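Local coordinates for phosphodiesterase (Pseudomonas aeruginosa, PDB 4G75), which probably kills competing bacteria as a colicin M-like bacteriocin, a magnesium-binding phosphodiesterase thought to cleave the lipid-linked precursors of peptidoglycan, at residues A[56-60]-A[72-76]; A[62-68]-A[260-265]. One frame throughout, in Å; residues are numbered along the deposited sequence. Where two conformers were deposited one is given.

Interaction 1: A[56-60]-A[72-76]; sequences KPLLA and LYGYP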
loop_
_atom_site.group_PDB
_atom_site.type_symbol
_atom_site.label_atom_id
_atom_site.label_comp_id
_atom_site.label_asym_id
_atom_site.label_seq_id
_atom_site.Cartn_x
_atom_site.Cartn_y
_atom_site.Cartn_z
ATOM N N LYS A 56 1.669 -12.263 5.899
ATOM C CA LYS A 56 1.576 -13.657 6.314
ATOM C C LYS A 56 0.805 -14.557 5.339
ATOM O O LYS A 56 1.297 -15.618 4.964
ATOM C CB LYS A 56 1.047 -13.765 7.746
ATOM C CG LYS A 56 2.050 -13.286 8.792
ATOM C CD LYS A 56 1.406 -13.235 10.173
ATOM C CE LYS A 56 2.381 -12.724 11.223
ATOM N NZ LYS A 56 1.784 -12.785 12.576
ATOM N N PRO A 57 -0.384 -14.129 4.892
ATOM C CA PRO A 57 -1.097 -14.997 3.944
ATOM C C PRO A 57 -0.303 -15.251 2.663
ATOM O O PRO A 57 -0.290 -16.379 2.174
ATOM C CB PRO A 57 -2.377 -14.216 3.615
ATOM C CG PRO A 57 -2.471 -13.130 4.635
ATOM C CD PRO A 57 -1.127 -12.896 5.214
ATOM N N LEU A 58 0.351 -14.221 2.124
ATOM C CA LEU A 58 1.123 -14.388 0.902
ATOM C C LEU A 58 2.368 -15.231 1.140
ATOM O O LEU A 58 2.717 -16.076 0.321
ATOM C CB LEU A 58 1.502 -13.033 0.301
ATOM C CG LEU A 58 0.355 -12.238 -0.320
ATOM C CD1 LEU A 58 0.885 -10.890 -0.804
ATOM C CD2 LEU A 58 -0.262 -13.009 -1.474
ATOM N N LEU A 59 3.023 -15.013 2.276
ATOM C CA LEU A 59 4.222 -15.772 2.603
ATOM C C LEU A 59 3.910 -17.253 2.784
ATOM O O LEU A 59 4.690 -18.116 2.382
ATOM C CB LEU A 59 4.895 -15.205 3.854
ATOM C CG LEU A 59 5.697 -13.924 3.617
ATOM C CD1 LEU A 59 6.098 -13.312 4.943
ATOM C CD2 LEU A 59 6.915 -14.195 2.746
ATOM N N ALA A 60 2.765 -17.549 3.380
ATOM C CA ALA A 60 2.388 -18.938 3.591
ATOM C C ALA A 60 2.203 -19.643 2.250
ATOM O O ALA A 60 2.628 -20.783 2.078
ATOM C CB ALA A 60 1.125 -19.028 4.435
ATOM N N LEU A 72 3.805 -21.776 8.059
ATOM C CA LEU A 72 2.703 -21.353 7.207
ATOM C C LEU A 72 1.781 -20.373 7.929
ATOM O O LEU A 72 0.679 -20.091 7.464
ATOM C CB LEU A 72 1.906 -22.559 6.707
ATOM C CG LEU A 72 2.672 -23.582 5.862
ATOM C CD1 LEU A 72 1.704 -24.563 5.220
ATOM C CD2 LEU A 72 3.522 -22.895 4.805
ATOM N N TYR A 73 2.234 -19.863 9.072
ATOM C CA TYR A 73 1.461 -18.878 9.825
ATOM C C TYR A 73 0.033 -19.328 10.136
ATOM O O TYR A 73 -0.887 -18.510 10.219
ATOM C CB TYR A 73 1.454 -17.525 9.091
ATOM C CG TYR A 73 2.819 -16.887 8.983
ATOM C CD1 TYR A 73 3.469 -16.392 10.109
ATOM C CD2 TYR A 73 3.459 -16.772 7.756
ATOM C CE1 TYR A 73 4.715 -15.812 10.014
ATOM C CE2 TYR A 73 4.709 -16.194 7.653
ATOM C CZ TYR A 73 5.329 -15.712 8.782
ATOM O OH TYR A 73 6.575 -15.137 8.681
ATOM N N GLY A 74 -0.148 -20.631 10.314
ATOM C CA GLY A 74 -1.444 -21.167 10.689
ATOM C C GLY A 74 -2.377 -21.450 9.527
ATOM O O GLY A 74 -3.467 -21.989 9.716
ATOM N N TYR A 75 -1.960 -21.091 8.319
ATOM C CA TYR A 75 -2.765 -21.385 7.137
ATOM C C TYR A 75 -2.640 -22.853 6.723
ATOM O O TYR A 75 -1.575 -23.460 6.844
ATOM C CB TYR A 75 -2.402 -20.450 5.976
ATOM C CG TYR A 75 -2.788 -19.020 6.253
ATOM C CD1 TYR A 75 -4.081 -18.577 6.014
ATOM C CD2 TYR A 75 -1.873 -18.119 6.790
ATOM C CE1 TYR A 75 -4.457 -17.279 6.291
ATOM C CE2 TYR A 75 -2.240 -16.810 7.078
ATOM C CZ TYR A 75 -3.535 -16.397 6.817
ATOM O OH TYR A 75 -3.926 -15.105 7.091
ATOM N N PRO A 76 -3.741 -23.428 6.230
ATOM C CA PRO A 76 -3.743 -24.813 5.743
ATOM C C PRO A 76 -2.903 -24.967 4.484
ATOM O O PRO A 76 -2.918 -24.090 3.618
ATOM C CB PRO A 76 -5.221 -25.063 5.406
ATOM C CG PRO A 76 -5.977 -24.020 6.165
ATOM C CD PRO A 76 -5.078 -22.819 6.163
#
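Ala60 is the bump that the turn closes around. Its CB, a single methyl on the side of the helix, sits in a hollow walled by Leu72 and Tyr75: it lies 3.2 Å from Leu72 O, 4.3 Å from Leu72 CB and 3.9 Å from Tyr75 CD2. With so small a side chain the backbones can come close, and the CA atoms of Ala60 and Leu72 are 4.4 Å apart. One turn earlier in the helix, Lys56 and Pro57 meet the two tyrosines. Lys56 CG rests on the face of the Tyr73 ring, 3.6 Å from its centroid and 11° off the normal, a CH-pi contact, while the lysine's amino end runs on to a salt bridge with Glu253. The edge of the same ring meets Leu59, with Leu59 CB 3.9 Å from Tyr73 CE2. What aims the tyrosines is a type I' beta turn from Leu72 to Tyr75, closed by Tyr75 N donating to Leu72 O at 2.9 Å; no hydrogen bond links the turn to the helical segment 56-60. Tyr73 and Gly74 at its corners both have positive phi, and at Gly74 a CB would jam against the preceding carbonyl oxygen. Helix 55-65 thus has the loop that follows it folded back along its own flank. Tyr75 fills the groove beside Pro57: Pro57 CG is 3.5 Å from Tyr75 OH, and Pro57 CB 4.0 Å from Tyr75 CZ. Both residues also touch Ala48 of helix 34-49.

Interaction 2: A[62-68]-A[260-265]; sequences WAQWANW and RLGREV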
loop_
_atom_site.group_PDB
_atom_site.type_symbol
_atom_site.label_atom_id
_atom_site.label_comp_id
_atom_site.label_asym_id
_atom_site.label_seq_id
_atom_site.Cartn_x
_atom_site.Cartn_y
_atom_site.Cartn_z
ATOM N N TRP A 62 3.554 -18.703 -0.704
ATOM C CA TRP A 62 4.850 -18.780 -1.370
ATOM C C TRP A 62 5.739 -19.850 -0.759
ATOM O O TRP A 62 6.386 -20.612 -1.482
ATOM C CB TRP A 62 5.581 -17.431 -1.348
ATOM C CG TRP A 62 6.827 -17.457 -2.185
ATOM C CD1 TRP A 62 8.102 -17.731 -1.762
ATOM C CD2 TRP A 62 6.911 -17.243 -3.598
ATOM N NE1 TRP A 62 8.971 -17.681 -2.825
ATOM C CE2 TRP A 62 8.267 -17.380 -3.962
ATOM C CE3 TRP A 62 5.973 -16.932 -4.589
ATOM C CZ2 TRP A 62 8.707 -17.220 -5.273
ATOM C CZ3 TRP A 62 6.414 -16.774 -5.894
ATOM C CH2 TRP A 62 7.770 -16.920 -6.222
ATOM N N ALA A 63 5.785 -19.895 0.568
ATOM C CA ALA A 63 6.626 -20.864 1.258
ATOM C C ALA A 63 6.261 -22.277 0.811
ATOM O O ALA A 63 7.127 -23.146 0.694
ATOM C CB ALA A 63 6.498 -20.723 2.766
ATOM N N GLN A 64 4.980 -22.511 0.555
ATOM C CA GLN A 64 4.538 -23.806 0.044
ATOM C C GLN A 64 5.008 -23.991 -1.390
ATOM O O GLN A 64 5.663 -24.977 -1.729
ATOM C CB GLN A 64 3.014 -23.913 0.087
ATOM C CG GLN A 64 2.415 -23.922 1.479
ATOM C CD GLN A 64 0.904 -23.804 1.442
ATOM O OE1 GLN A 64 0.201 -24.762 1.118
ATOM N NE2 GLN A 64 0.398 -22.625 1.768
ATOM N N TRP A 65 4.653 -23.026 -2.233
ATOM C CA TRP A 65 5.012 -23.037 -3.645
ATOM C C TRP A 65 6.503 -23.312 -3.826
ATOM O O TRP A 65 6.899 -24.186 -4.601
ATOM C CB TRP A 65 4.669 -21.680 -4.253
ATOM C CG TRP A 65 4.625 -21.633 -5.738
ATOM C CD1 TRP A 65 5.001 -22.611 -6.609
ATOM C CD2 TRP A 65 4.218 -20.516 -6.539
ATOM N NE1 TRP A 65 4.826 -22.184 -7.905
ATOM C CE2 TRP A 65 4.352 -20.898 -7.889
ATOM C CE3 TRP A 65 3.740 -19.235 -6.244
ATOM C CZ2 TRP A 65 4.029 -20.045 -8.942
ATOM C CZ3 TRP A 65 3.423 -18.389 -7.287
ATOM C CH2 TRP A 65 3.570 -18.797 -8.621
ATOM N N ALA A 66 7.328 -22.563 -3.099
ATOM C CA ALA A 66 8.778 -22.621 -3.284
ATOM C C ALA A 66 9.465 -23.618 -2.353
ATOM O O ALA A 66 10.692 -23.697 -2.326
ATOM C CB ALA A 66 9.395 -21.237 -3.128
ATOM N N ASN A 67 8.674 -24.369 -1.594
ATOM C CA ASN A 67 9.218 -25.394 -0.706
ATOM C C ASN A 67 10.261 -24.850 0.260
ATOM O O ASN A 67 11.373 -25.373 0.355
ATOM C CB ASN A 67 9.821 -26.538 -1.521
ATOM C CG ASN A 67 8.797 -27.230 -2.390
ATOM O OD1 ASN A 67 8.979 -27.358 -3.602
ATOM N ND2 ASN A 67 7.704 -27.672 -1.778
ATOM N N TRP A 68 9.902 -23.792 0.979
ATOM C CA TRP A 68 10.800 -23.234 1.973
ATOM C C TRP A 68 10.880 -24.159 3.170
ATOM O O TRP A 68 11.885 -24.189 3.870
ATOM C CB TRP A 68 10.297 -21.871 2.443
ATOM C CG TRP A 68 10.527 -20.752 1.485
ATOM C CD1 TRP A 68 10.974 -20.841 0.200
ATOM C CD2 TRP A 68 10.273 -19.369 1.730
ATOM N NE1 TRP A 68 11.036 -19.587 -0.365
ATOM C CE2 TRP A 68 10.609 -18.666 0.556
ATOM C CE3 TRP A 68 9.802 -18.655 2.834
ATOM C CZ2 TRP A 68 10.486 -17.281 0.454
ATOM C CZ3 TRP A 68 9.689 -17.278 2.735
ATOM C CH2 TRP A 68 10.027 -16.608 1.551
ATOM N N ARG A 260 13.213 -12.518 1.601
ATOM C CA ARG A 260 13.443 -13.735 0.834
ATOM C C ARG A 260 12.491 -13.802 -0.352
ATOM O O ARG A 260 12.906 -14.095 -1.473
ATOM C CB ARG A 260 13.307 -14.982 1.710
ATOM C CG ARG A 260 13.730 -16.259 0.996
ATOM C CD ARG A 260 13.650 -17.477 1.908
ATOM N NE ARG A 260 13.906 -18.705 1.163
ATOM C CZ ARG A 260 14.039 -19.904 1.718
ATOM N NH1 ARG A 260 13.943 -20.041 3.033
ATOM N NH2 ARG A 260 14.269 -20.968 0.953
ATOM N N LEU A 261 11.214 -13.510 -0.105
ATOM C CA LEU A 261 10.232 -13.466 -1.183
ATOM C C LEU A 261 10.679 -12.524 -2.305
ATOM O O LEU A 261 10.593 -12.859 -3.489
ATOM C CB LEU A 261 8.863 -13.035 -0.643
ATOM C CG LEU A 261 7.759 -12.825 -1.682
ATOM C CD1 LEU A 261 7.521 -14.096 -2.476
ATOM C CD2 LEU A 261 6.469 -12.363 -1.017
ATOM N N GLY A 262 11.153 -11.339 -1.930
ATOM C CA GLY A 262 11.577 -10.358 -2.912
ATOM C C GLY A 262 12.716 -10.844 -3.781
ATOM O O GLY A 262 12.832 -10.463 -4.947
ATOM N N ARG A 263 13.568 -11.685 -3.208
ATOM C CA ARG A 263 14.715 -12.214 -3.938
ATOM C C ARG A 263 14.345 -13.371 -4.860
ATOM O O ARG A 263 15.093 -13.703 -5.774
ATOM C CB ARG A 263 15.812 -12.641 -2.961
ATOM C CG ARG A 263 16.538 -11.470 -2.339
ATOM C CD ARG A 263 17.277 -11.848 -1.067
ATOM N NE ARG A 263 17.891 -10.669 -0.458
ATOM C CZ ARG A 263 18.504 -10.670 0.720
ATOM N NH1 ARG A 263 18.593 -11.794 1.417
ATOM N NH2 ARG A 263 19.030 -9.550 1.196
ATOM N N GLU A 264 13.184 -13.975 -4.631
ATOM C CA GLU A 264 12.797 -15.162 -5.379
ATOM C C GLU A 264 11.635 -14.930 -6.338
ATOM O O GLU A 264 11.477 -15.655 -7.312
ATOM C CB GLU A 264 12.414 -16.285 -4.420
ATOM C CG GLU A 264 13.479 -16.637 -3.410
ATOM C CD GLU A 264 13.079 -17.820 -2.556
ATOM O OE1 GLU A 264 11.942 -18.314 -2.721
ATOM O OE2 GLU A 264 13.905 -18.257 -1.724
ATOM N N VAL A 265 10.813 -13.930 -6.055
ATOM C CA VAL A 265 9.547 -13.792 -6.768
ATOM C C VAL A 265 9.709 -13.605 -8.281
ATOM O O VAL A 265 8.859 -14.040 -9.065
ATOM C CB VAL A 265 8.680 -12.669 -6.152
ATOM C CG1 VAL A 265 9.229 -11.300 -6.533
ATOM C CG2 VAL A 265 7.227 -12.827 -6.571
HETATM O O HOH W 1 14.307 -22.868 3.449
#
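Glu264 OE1 accepts two indole hydrogen bonds at once, from Trp62 NE1 at 3.0 Å and from Trp68 NE1 at 2.8 Å, while Glu264 OE2 takes the Arg260 NE salt bridge at 2.9 Å. This polar clamp joins the C-terminal ends of helices 55-65 and 255-264. The first of these helices finishes in a Schellman motif, with Asn67 at positive phi, and the chain turns so that Trp68 faces the second helix. Arg260 lies flat on Trp68: its guanidinium stacks at 14°, with CZ 3.5 Å from the centroid of the five-membered ring, a cation-pi contact, and Arg260 CD covers the six-membered ring. Deeper in, Leu261 CD1 sits over the face of Trp62, 3.4 Å from its five-membered ring centroid, and Val265 CG2 is 4.1 Å from Trp62 CZ3. Phe85 of helix 81-102 also meets the Trp62 ring. At the outer edge, water 1 donates to Trp68 O at 2.8 Å and accepts from Arg260 NH1 at 2.9 Å.

Helix 55-65 and the chain just after it serve both contacts, whose centres are about 12 Å apart. Along the sequence the order is 56-60, 62-68, 72-76, then 260-265, so the segments alternate: interaction 1 folds a nearby loop back on the helix, whereas interaction 2 reaches across 192 residues to helix 255-264, in the colicin M-like part of the chain. Leu59 bridges the two, its CD2 lying 4.1 Å from both Leu261 CB and Trp68 CH2, and Leu72 CD2 packs 3.7 Å from Gln64 CG. Together they tie an early helix and its loop to a late helix of the chain, away from the magnesium site of Val211, Glu213 and Asp241.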